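Local structure of beta chain (Acipenser persicus, 6IYH) at residues R29-V32 with W36-R39; T89-T94 with D100-F105. The protein binds haem and, as the beta chain of a four-chain haemoglobin of the Persian sturgeon, probably carries oxygen reversibly in the blood. All coordinates share one frame; numbering follows the deposited sequence.

Contact 1. Residues R29-V32 with W36-R39; sequences RLLV and WTQR
Leu-30 meets Thr-37 with its branch point: CG lies 3.7 Å from Thr-37 OG1, while Leu-30 CD1 reaches the methyl CG2 of Thr-37 at 4.1 Å, the two side chains running slantwise past each other. A leucine suits the place because its fork can touch both the methyl and the hydroxyl branch of the threonine, and its CD1 also faces the neighbouring helix 100-117. Thr-37 OG1 lies 3.4 Å from Leu-30 O without a hydrogen bond to it, and is bonded instead to the backbone oxygen of Tyr-34, one turn back. With chi1 at 61°, OG1 sits between the backbone N and the carbonyl carbon, which leaves CG2, anti to the carbonyl carbon, to meet Leu-30 CD1. Leu-31 follows, laying CD2 3.5 Å from Thr-37 OG1 and 4.0 Å from Gln-38 CG; Ile-53 and Phe-41 also touch it. Close to the end of helix 19-33, Leu-31 O accepts a hydrogen bond from Gln-38 NE2 at 2.9 Å. The N-H points at the oxygen fairly well (157°), and Leu-31 O lies near the amide plane of Gln-38, yet the donor stands 35° above the carbonyl plane. Glutamine is long enough to satisfy this buried oxygen, its chain extended beyond CG. A 3-10 turn thus folds back on the helix that precedes it, as at the B-to-C helix corner of the globin fold.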
loop_
_atom_site.group_PDB
_atom_site.type_symbol
_atom_site.label_atom_id
_atom_site.label_comp_id
_atom_site.label_asym_id
_atom_site.label_seq_id
_atom_site.Cartn_x
_atom_site.Cartn_y
_atom_site.Cartn_z
ATOM N N ARG B 29 5.661 3.102 -19.320
ATOM C CA ARG B 29 5.852 2.136 -18.278
ATOM C C ARG B 29 4.701 2.065 -17.339
ATOM O O ARG B 29 4.304 0.944 -16.992
ATOM C CB ARG B 29 7.193 2.294 -17.546
ATOM C CG ARG B 29 8.414 1.944 -18.458
ATOM C CD ARG B 29 9.712 2.290 -17.750
ATOM N NE ARG B 29 10.800 2.145 -18.707
ATOM C CZ ARG B 29 11.422 0.987 -18.936
ATOM N NH1 ARG B 29 11.158 -0.108 -18.216
ATOM N NH2 ARG B 29 12.337 0.933 -19.875
ATOM N N LEU B 30 4.104 3.206 -16.942
ATOM C CA LEU B 30 2.982 3.168 -16.085
ATOM C C LEU B 30 1.868 2.314 -16.721
ATOM O O LEU B 30 1.250 1.440 -16.104
ATOM C CB LEU B 30 2.450 4.561 -15.749
ATOM C CG LEU B 30 1.224 4.559 -14.877
ATOM C CD1 LEU B 30 1.552 4.188 -13.463
ATOM C CD2 LEU B 30 0.507 5.873 -14.959
ATOM N N LEU B 31 1.578 2.619 -17.971
ATOM C CA LEU B 31 0.436 1.973 -18.664
ATOM C C LEU B 31 0.673 0.488 -19.007
ATOM O O LEU B 31 -0.318 -0.322 -19.019
ATOM C CB LEU B 31 0.110 2.773 -19.925
ATOM C CG LEU B 31 -0.382 4.195 -19.691
ATOM C CD1 LEU B 31 -0.466 4.875 -21.059
ATOM C CD2 LEU B 31 -1.741 4.168 -19.024
ATOM N N VAL B 32 1.930 0.111 -19.226
ATOM C CA VAL B 32 2.262 -1.285 -19.483
ATOM C C VAL B 32 2.357 -2.066 -18.155
ATOM O O VAL B 32 1.798 -3.225 -18.078
ATOM C CB VAL B 32 3.575 -1.433 -20.304
ATOM C CG1 VAL B 32 4.043 -2.902 -20.327
ATOM C CG2 VAL B 32 3.347 -0.851 -21.703
ATOM N N TRP B 36 -4.168 -1.441 -15.407
ATOM C CA TRP B 36 -5.400 -0.899 -14.904
ATOM C C TRP B 36 -5.465 0.585 -14.948
ATOM O O TRP B 36 -6.550 1.126 -15.075
ATOM C CB TRP B 36 -5.704 -1.393 -13.528
ATOM C CG TRP B 36 -4.604 -1.222 -12.516
ATOM C CD1 TRP B 36 -4.371 -0.121 -11.726
ATOM C CD2 TRP B 36 -3.600 -2.164 -12.197
ATOM N NE1 TRP B 36 -3.301 -0.338 -10.944
ATOM C CE2 TRP B 36 -2.792 -1.575 -11.203
ATOM C CE3 TRP B 36 -3.263 -3.441 -12.681
ATOM C CZ2 TRP B 36 -1.767 -2.232 -10.626
ATOM C CZ3 TRP B 36 -2.225 -4.074 -12.136
ATOM C CH2 TRP B 36 -1.442 -3.452 -11.143
ATOM N N THR B 37 -4.304 1.248 -14.971
ATOM C CA THR B 37 -4.282 2.655 -15.097
ATOM C C THR B 37 -4.784 3.147 -16.446
ATOM O O THR B 37 -5.109 4.317 -16.526
ATOM C CB THR B 37 -2.838 3.242 -14.850
ATOM O OG1 THR B 37 -1.894 2.730 -15.796
ATOM C CG2 THR B 37 -2.369 2.896 -13.404
ATOM N N GLN B 38 -4.816 2.273 -17.453
ATOM C CA GLN B 38 -5.348 2.577 -18.753
ATOM C C GLN B 38 -6.817 3.097 -18.641
ATOM O O GLN B 38 -7.242 3.925 -19.486
ATOM C CB GLN B 38 -5.251 1.400 -19.722
ATOM C CG GLN B 38 -3.840 0.948 -20.148
ATOM C CD GLN B 38 -3.811 -0.466 -20.623
ATOM O OE1 GLN B 38 -4.863 -0.993 -21.048
ATOM N NE2 GLN B 38 -2.661 -1.121 -20.569
ATOM N N ARG B 39 -7.537 2.689 -17.600
ATOM C CA ARG B 39 -8.936 3.104 -17.454
ATOM C C ARG B 39 -9.060 4.602 -17.291
ATOM O O ARG B 39 -10.124 5.168 -17.583
ATOM C CB ARG B 39 -9.626 2.433 -16.264
ATOM C CG ARG B 39 -9.286 2.992 -14.865
ATOM C CD ARG B 39 -10.106 2.384 -13.720
ATOM N NE ARG B 39 -11.518 2.620 -13.888
ATOM C CZ ARG B 39 -12.144 3.758 -13.603
ATOM N NH1 ARG B 39 -11.485 4.803 -13.141
ATOM N NH2 ARG B 39 -13.459 3.852 -13.758
#

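Contact 2. Residues T89-T94 with D100-F105; sequences TFHSET and DNFQHF. With HEM (protoporphyrin IX containing Fe), chain D.
His-91 and Phe-102 both hold CG anti to the carbonyl carbon and beside the backbone N (chi1 -79° and -58°), which brings the two rings from their separate helices to the proximal face of the haem, the side on which His-91 binds the iron. There the edge of Phe-102 is directed at the face of His-91 in an offset edge-to-face pair, centroids 5.7 Å apart and planes at 80°. Its outermost atom, Phe-102 CZ, touches His-91 CB at 3.8 Å, and that methylene lies near the plane of the phenyl ring. The adjoining part of the rim, CD1 and CE1, meets the porphyrin, with Phe-102 CD1 3.7 Å from the methine carbon CHC. A flat, apolar side chain suits the angle between the haem's proximal face and the imidazole. Replacing this phenylalanine with alanine would remove the ring and is likely to open a gap beside His-91, leaving the imidazole and the CHC edge of the haem without their shared neighbour. His-91 binds the iron through NE2 at 2.2 Å, and a water completes the site, its oxygen 2.1 Å from FE. The imidazole's other nitrogen, ND1, is hydrogen-bonded to Leu-87 O in the preceding turn, which helps to fix the ring's rotation. Farther round the haem, Phe-90 turns its ring edge to CHA, with CE2 3.9 Å away, while Phe-105 CD2 packs at the vinyl edge, 3.7 Å from CBB. Phe-102 is backed by Ile-137 and Leu-140 of helix 123-142. Helix 85-94, with the iron-binding histidine, and helix 100-117, with Phe-102 beside it, contribute to the proximal side of the haem pocket as the F and G helices of the globin fold.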
loop_
_atom_site.group_PDB
_atom_site.type_symbol
_atom_site.label_atom_id
_atom_site.label_comp_id
_atom_site.label_asym_id
_atom_site.label_seq_id
_atom_site.Cartn_x
_atom_site.Cartn_y
_atom_site.Cartn_z
ATOM N N THR B 89 -6.616 18.477 -6.443
ATOM C CA THR B 89 -8.058 18.458 -6.514
ATOM C C THR B 89 -8.606 17.913 -7.769
ATOM O O THR B 89 -9.549 17.114 -7.748
ATOM C CB THR B 89 -8.690 19.866 -6.277
ATOM O OG1 THR B 89 -8.249 20.378 -5.031
ATOM C CG2 THR B 89 -10.177 19.728 -6.140
ATOM N N PHE B 90 -7.961 18.242 -8.885
ATOM C CA PHE B 90 -8.349 17.729 -10.161
ATOM C C PHE B 90 -8.249 16.186 -10.216
ATOM O O PHE B 90 -9.156 15.505 -10.716
ATOM C CB PHE B 90 -7.458 18.348 -11.237
ATOM C CG PHE B 90 -7.742 17.876 -12.630
ATOM C CD1 PHE B 90 -8.972 18.120 -13.254
ATOM C CD2 PHE B 90 -6.739 17.250 -13.360
ATOM C CE1 PHE B 90 -9.218 17.690 -14.549
ATOM C CE2 PHE B 90 -6.991 16.794 -14.652
ATOM C CZ PHE B 90 -8.213 17.047 -15.275
ATOM N N HIS B 91 -7.128 15.650 -9.744
ATOM C CA HIS B 91 -6.959 14.197 -9.890
ATOM C C HIS B 91 -7.878 13.473 -8.948
ATOM O O HIS B 91 -8.290 12.371 -9.282
ATOM C CB HIS B 91 -5.542 13.787 -9.582
ATOM C CG HIS B 91 -4.593 14.043 -10.720
ATOM N ND1 HIS B 91 -3.971 15.277 -10.919
ATOM C CD2 HIS B 91 -4.143 13.231 -11.694
ATOM C CE1 HIS B 91 -3.189 15.190 -11.972
ATOM N NE2 HIS B 91 -3.292 13.970 -12.465
ATOM N N SER B 92 -8.193 14.080 -7.793
ATOM C CA SER B 92 -9.210 13.494 -6.894
ATOM C C SER B 92 -10.661 13.615 -7.374
ATOM O O SER B 92 -11.398 12.634 -7.633
ATOM C CB SER B 92 -9.084 14.141 -5.512
ATOM O OG SER B 92 -10.225 13.790 -4.759
ATOM N N GLU B 93 -11.112 14.867 -7.520
ATOM C CA GLU B 93 -12.551 15.125 -7.681
ATOM C C GLU B 93 -13.043 14.987 -9.071
ATOM O O GLU B 93 -14.178 14.672 -9.254
ATOM C CB GLU B 93 -12.870 16.512 -7.109
ATOM C CG GLU B 93 -12.554 16.598 -5.620
ATOM C CD GLU B 93 -12.625 18.019 -5.049
ATOM O OE1 GLU B 93 -13.070 18.932 -5.785
ATOM O OE2 GLU B 93 -12.208 18.226 -3.869
ATOM N N THR B 94 -12.244 15.262 -10.102
ATOM C CA THR B 94 -12.649 15.046 -11.475
ATOM C C THR B 94 -12.281 13.692 -11.948
ATOM O O THR B 94 -13.078 13.060 -12.630
ATOM C CB THR B 94 -12.038 16.179 -12.386
ATOM O OG1 THR B 94 -12.493 17.448 -11.897
ATOM C CG2 THR B 94 -12.389 16.075 -13.772
ATOM N N ASP B 100 -2.627 5.412 -4.835
ATOM C CA ASP B 100 -1.540 4.446 -5.006
ATOM C C ASP B 100 -0.907 4.518 -6.359
ATOM O O ASP B 100 0.258 4.263 -6.503
ATOM C CB ASP B 100 -2.064 3.011 -4.825
ATOM C CG ASP B 100 -2.316 2.663 -3.380
ATOM O OD1 ASP B 100 -2.083 3.483 -2.486
ATOM O OD2 ASP B 100 -2.689 1.529 -3.145
ATOM N N ASN B 101 -1.654 4.961 -7.363
ATOM C CA ASN B 101 -1.094 5.108 -8.671
ATOM C C ASN B 101 -0.045 6.238 -8.786
ATOM O O ASN B 101 0.832 6.110 -9.657
ATOM C CB ASN B 101 -2.171 5.322 -9.661
ATOM C CG ASN B 101 -3.119 4.150 -9.714
ATOM O OD1 ASN B 101 -2.686 3.064 -10.040
ATOM N ND2 ASN B 101 -4.385 4.385 -9.442
ATOM N N PHE B 102 -0.095 7.282 -7.958
ATOM C CA PHE B 102 0.998 8.269 -7.946
ATOM C C PHE B 102 2.335 7.607 -7.566
ATOM O O PHE B 102 3.388 7.980 -8.110
ATOM C CB PHE B 102 0.683 9.422 -6.972
ATOM C CG PHE B 102 -0.618 10.145 -7.290
ATOM C CD1 PHE B 102 -0.954 10.515 -8.615
ATOM C CD2 PHE B 102 -1.465 10.490 -6.288
ATOM C CE1 PHE B 102 -2.165 11.182 -8.880
ATOM C CE2 PHE B 102 -2.673 11.162 -6.564
ATOM C CZ PHE B 102 -3.011 11.489 -7.824
ATOM N N GLN B 103 2.301 6.617 -6.653
ATOM C CA GLN B 103 3.481 5.882 -6.240
ATOM C C GLN B 103 3.977 5.030 -7.346
ATOM O O GLN B 103 5.204 4.949 -7.577
ATOM C CB GLN B 103 3.262 5.051 -5.008
ATOM C CG GLN B 103 2.809 5.962 -3.878
ATOM C CD GLN B 103 2.837 5.376 -2.478
ATOM O OE1 GLN B 103 2.165 5.908 -1.542
ATOM N NE2 GLN B 103 3.669 4.352 -2.276
ATOM N N HIS B 104 3.054 4.391 -8.061
ATOM C CA HIS B 104 3.418 3.625 -9.219
ATOM C C HIS B 104 4.123 4.509 -10.262
ATOM O O HIS B 104 5.159 4.135 -10.837
ATOM C CB HIS B 104 2.230 2.902 -9.883
ATOM C CG HIS B 104 1.588 1.898 -8.984
ATOM N ND1 HIS B 104 2.295 1.177 -8.029
ATOM C CD2 HIS B 104 0.304 1.501 -8.863
ATOM C CE1 HIS B 104 1.469 0.367 -7.399
ATOM N NE2 HIS B 104 0.270 0.514 -7.914
ATOM N N PHE B 105 3.539 5.682 -10.548
ATOM C CA PHE B 105 4.159 6.560 -11.504
ATOM C C PHE B 105 5.564 7.041 -11.030
ATOM O O PHE B 105 6.490 7.081 -11.822
ATOM C CB PHE B 105 3.305 7.780 -11.847
ATOM C CG PHE B 105 3.948 8.633 -12.885
ATOM C CD1 PHE B 105 3.894 8.289 -14.209
ATOM C CD2 PHE B 105 4.803 9.678 -12.523
ATOM C CE1 PHE B 105 4.454 9.076 -15.179
ATOM C CE2 PHE B 105 5.443 10.442 -13.477
ATOM C CZ PHE B 105 5.288 10.163 -14.806
HETATM C CHA HEM D . -3.856 15.109 -16.261
HETATM C CHB HEM D . 0.152 15.796 -13.710
HETATM C CHC HEM D . -0.168 11.213 -12.133
HETATM C CHD HEM D . -4.276 10.622 -14.589
HETATM C C1A HEM D . -2.751 15.661 -15.655
HETATM C C2A HEM D . -2.271 16.967 -15.980
HETATM C C3A HEM D . -1.154 17.153 -15.298
HETATM C C4A HEM D . -0.889 15.968 -14.560
HETATM C CMA HEM D . -0.279 18.408 -15.309
HETATM C CAA HEM D . -2.905 17.991 -16.903
HETATM C CBA HEM D . -3.774 18.932 -16.073
HETATM C CGA HEM D . -4.449 20.035 -16.878
HETATM O O1A HEM D . -5.328 19.786 -17.728
HETATM O O2A HEM D . -4.147 21.226 -16.686
HETATM C C1B HEM D . 0.435 14.582 -13.049
HETATM C C2B HEM D . 1.558 14.375 -12.176
HETATM C C3B HEM D . 1.494 13.063 -11.807
HETATM C C4B HEM D . 0.252 12.524 -12.344
HETATM C CMB HEM D . 2.719 15.319 -11.819
HETATM C CAB HEM D . 2.367 12.232 -10.950
HETATM C CBB HEM D . 3.626 12.574 -10.622
HETATM C C1C HEM D . -1.261 10.590 -12.688
HETATM C C2C HEM D . -1.703 9.226 -12.502
HETATM C C3C HEM D . -2.891 9.072 -13.202
HETATM C C4C HEM D . -3.227 10.384 -13.762
HETATM C CMC HEM D . -0.833 8.225 -11.829
HETATM C CAC HEM D . -3.729 7.871 -13.446
HETATM C CBC HEM D . -3.291 6.653 -13.096
HETATM C C1D HEM D . -4.429 11.824 -15.303
HETATM C C2D HEM D . -5.503 11.987 -16.268
HETATM C C3D HEM D . -5.443 13.249 -16.717
HETATM C C4D HEM D . -4.271 13.793 -16.028
HETATM C CMD HEM D . -6.581 10.955 -16.608
HETATM C CAD HEM D . -6.313 13.925 -17.767
HETATM C CBD HEM D . -5.757 13.393 -19.121
HETATM C CGD HEM D . -6.413 13.915 -20.389
HETATM O O1D HEM D . -6.003 14.945 -20.954
HETATM O O2D HEM D . -7.309 13.256 -20.911
HETATM N NA HEM D . -1.906 15.079 -14.807
HETATM N NB HEM D . -0.361 13.488 -13.056
HETATM N NC HEM D . -2.244 11.246 -13.416
HETATM N ND HEM D . -3.669 12.931 -15.116
HETATM FE FE HEM D . -2.095 13.214 -14.096
HETATM O O HOH W 1 -0.981 12.373 -15.640
#

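How the contacts relate
Contact 1 precedes contact 2 along the chain, and their centres lie about 13 Å apart, yet they touch directly through helix 100-117. Thr-37 CG2 rests 3.4 Å from Asn-101 OD1, and Leu-30 CD1 packs 3.8 Å from Phe-105 N, so the corner between 29-32 and 36-39 leans against the start of the helix that carries Phe-102. The haem joins them as well: Thr-37 belongs to its pocket, the nearest atoms of its side chain and the haem about 4 Å apart, while His-91 supplies the iron ligand and Phe-90, Asn-101, Phe-102 and Phe-105 are further pocket residues. Contact 1 therefore borders the porphyrin, whereas contact 2 reaches its metal.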